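Local coordinates for protein halogenase PltM (Pseudomonas fluorescens, PDB 6BZN) that halogenates phenolic substrates as an FAD-binding flavoprotein, with chlorinating, brominating and iodinating activity, at residues Ala128-Val133 against Arg239-Leu244. Numbering follows the deposited sequence.
Sequences APPLKV and RSPIEL
P130 meets P241 and I242 through its CB and CG atoms, and the ring can be followed atom by atom. CB sits against CG2 of I242 at 3.7 Å. The next atom, CG, turns to the other neighbour and touches CG of P241, also at 3.7 Å. CD, where the ring closes back onto the backbone nitrogen, is farther from that same P241 CG, at 4.2 Å. The two proline rings cross at about a right angle and meet through their CG corners, not face on face. I242 presents its methyl branch because CG2 lies anti to the carbonyl carbon, beside the backbone N, while CG1 takes the place between N and the carbonyl carbon (chi1 58°). No hydrogen bond joins the two segments; apolar side chains do the work. P130 belongs to strand 126-131, the outermost strand on its side of the mixed sheet within this chain, in a fold that also has a parallel sheet, consistent with the Rossmann-type FAD-binding part of flavin-dependent halogenases. Residues 239-244 form the loop running from helix 235-238 to strand 248-253 of that same mixed sheet, so the contact lays the connecting loop against the border of the sheet. Two residues earlier in the strand, the CB of A128 points at the loop and comes to 4.3 Å from OG of S240. That hydroxyl is engaged within its own segment: OG donates to the O of I242 at 2.7 Å, in the carbonyl plane and on a lone pair. The C=O...donor angle is 135°. The bond ties the loop back on itself across P241. From the C-terminal tail, F518 touches S240 and P241, and L520 touches P130.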
loop_
_atom_site.group_PDB
_atom_site.type_symbol
_atom_site.label_atom_id
_atom_site.label_comp_id
_atom_site.label_asym_id
_atom_site.label_seq_id
_atom_site.Cartn_x
_atom_site.Cartn_y
_atom_site.Cartn_z
ATOM N N ALA A 128 -9.493 -10.405 13.395
ATOM C CA ALA A 128 -8.651 -9.236 13.621
ATOM C C ALA A 128 -7.362 -9.661 14.313
ATOM O O ALA A 128 -7.332 -9.773 15.528
ATOM C CB ALA A 128 -9.391 -8.187 14.450
ATOM N N PRO A 129 -6.298 -9.922 13.538
ATOM C CA PRO A 129 -5.036 -10.273 14.177
ATOM C C PRO A 129 -4.311 -9.014 14.638
ATOM O O PRO A 129 -3.968 -8.195 13.806
ATOM C CB PRO A 129 -4.263 -11.000 13.075
ATOM C CG PRO A 129 -4.881 -10.557 11.779
ATOM C CD PRO A 129 -6.250 -10.033 12.067
ATOM N N PRO A 130 -4.094 -8.842 15.956
ATOM C CA PRO A 130 -3.531 -7.572 16.404
ATOM C C PRO A 130 -2.024 -7.420 16.215
ATOM O O PRO A 130 -1.287 -8.415 16.147
ATOM C CB PRO A 130 -3.894 -7.522 17.892
ATOM C CG PRO A 130 -4.177 -8.905 18.299
ATOM C CD PRO A 130 -4.435 -9.734 17.086
ATOM N N LEU A 131 -1.587 -6.175 16.133
ATOM C CA LEU A 131 -0.166 -5.830 16.136
ATOM C C LEU A 131 0.325 -5.780 17.581
ATOM O O LEU A 131 -0.472 -5.662 18.510
ATOM C CB LEU A 131 0.042 -4.453 15.498
ATOM C CG LEU A 131 -0.520 -4.253 14.087
ATOM C CD1 LEU A 131 -0.509 -2.780 13.722
ATOM C CD2 LEU A 131 0.253 -5.085 13.075
ATOM N N LYS A 132 1.633 -5.844 17.759
ATOM C CA LYS A 132 2.240 -5.591 19.072
ATOM C C LYS A 132 2.457 -4.089 19.258
ATOM O O LYS A 132 2.123 -3.547 20.320
ATOM C CB LYS A 132 3.565 -6.348 19.220
ATOM C CG LYS A 132 3.843 -6.851 20.634
ATOM C CD LYS A 132 3.038 -8.103 20.962
ATOM C CE LYS A 132 3.487 -8.729 22.277
ATOM N NZ LYS A 132 2.904 -10.084 22.495
ATOM N N VAL A 133 2.982 -3.436 18.212
ATOM C CA VAL A 133 3.280 -1.988 18.191
ATOM C C VAL A 133 2.240 -1.249 17.320
ATOM O O VAL A 133 1.941 -1.696 16.221
ATOM C CB VAL A 133 4.712 -1.749 17.642
ATOM C CG1 VAL A 133 4.985 -0.279 17.330
ATOM C CG2 VAL A 133 5.746 -2.291 18.627
ATOM N N ARG A 239 -15.353 -9.987 21.646
ATOM C CA ARG A 239 -14.164 -10.610 22.235
ATOM C C ARG A 239 -12.883 -10.282 21.465
ATOM O O ARG A 239 -11.870 -10.979 21.607
ATOM C CB ARG A 239 -14.313 -12.140 22.371
ATOM C CG ARG A 239 -15.652 -12.602 22.942
ATOM C CD ARG A 239 -15.640 -14.113 23.140
ATOM N NE ARG A 239 -16.958 -14.648 23.479
ATOM C CZ ARG A 239 -17.213 -15.926 23.787
ATOM N NH1 ARG A 239 -18.460 -16.298 24.085
ATOM N NH2 ARG A 239 -16.239 -16.843 23.813
ATOM N N SER A 240 -12.904 -9.220 20.657
ATOM C CA SER A 240 -11.712 -8.815 19.948
ATOM C C SER A 240 -10.725 -8.250 20.970
ATOM O O SER A 240 -11.118 -7.484 21.839
ATOM C CB SER A 240 -12.017 -7.747 18.906
ATOM O OG SER A 240 -10.799 -7.281 18.359
ATOM N N PRO A 241 -9.443 -8.615 20.856
ATOM C CA PRO A 241 -8.420 -8.036 21.710
ATOM C C PRO A 241 -8.138 -6.540 21.451
ATOM O O PRO A 241 -7.488 -5.908 22.279
ATOM C CB PRO A 241 -7.191 -8.878 21.385
ATOM C CG PRO A 241 -7.403 -9.306 19.981
ATOM C CD PRO A 241 -8.867 -9.508 19.833
ATOM N N ILE A 242 -8.609 -5.991 20.329
ATOM C CA ILE A 242 -8.429 -4.572 20.005
ATOM C C ILE A 242 -9.764 -3.968 19.616
ATOM O O ILE A 242 -10.617 -4.658 19.053
ATOM C CB ILE A 242 -7.410 -4.362 18.856
ATOM C CG1 ILE A 242 -7.832 -5.115 17.580
ATOM C CG2 ILE A 242 -6.030 -4.802 19.310
ATOM C CD1 ILE A 242 -6.990 -4.799 16.357
ATOM N N GLU A 243 -9.950 -2.683 19.925
ATOM C CA GLU A 243 -11.104 -1.948 19.426
ATOM C C GLU A 243 -11.007 -1.891 17.908
ATOM O O GLU A 243 -9.956 -1.507 17.369
ATOM C CB GLU A 243 -11.132 -0.507 19.931
ATOM C CG GLU A 243 -11.327 -0.309 21.419
ATOM C CD GLU A 243 -11.062 1.126 21.840
ATOM O OE1 GLU A 243 -11.495 2.069 21.138
ATOM O OE2 GLU A 243 -10.399 1.320 22.869
ATOM N N LEU A 244 -12.086 -2.240 17.222
ATOM C CA LEU A 244 -12.094 -2.150 15.762
ATOM C C LEU A 244 -12.002 -0.684 15.313
ATOM O O LEU A 244 -11.474 -0.403 14.239
ATOM C CB LEU A 244 -13.300 -2.831 15.138
ATOM C CG LEU A 244 -13.687 -4.284 15.452
ATOM C CD1 LEU A 244 -14.222 -4.967 14.199
ATOM C CD2 LEU A 244 -12.585 -5.111 16.066
#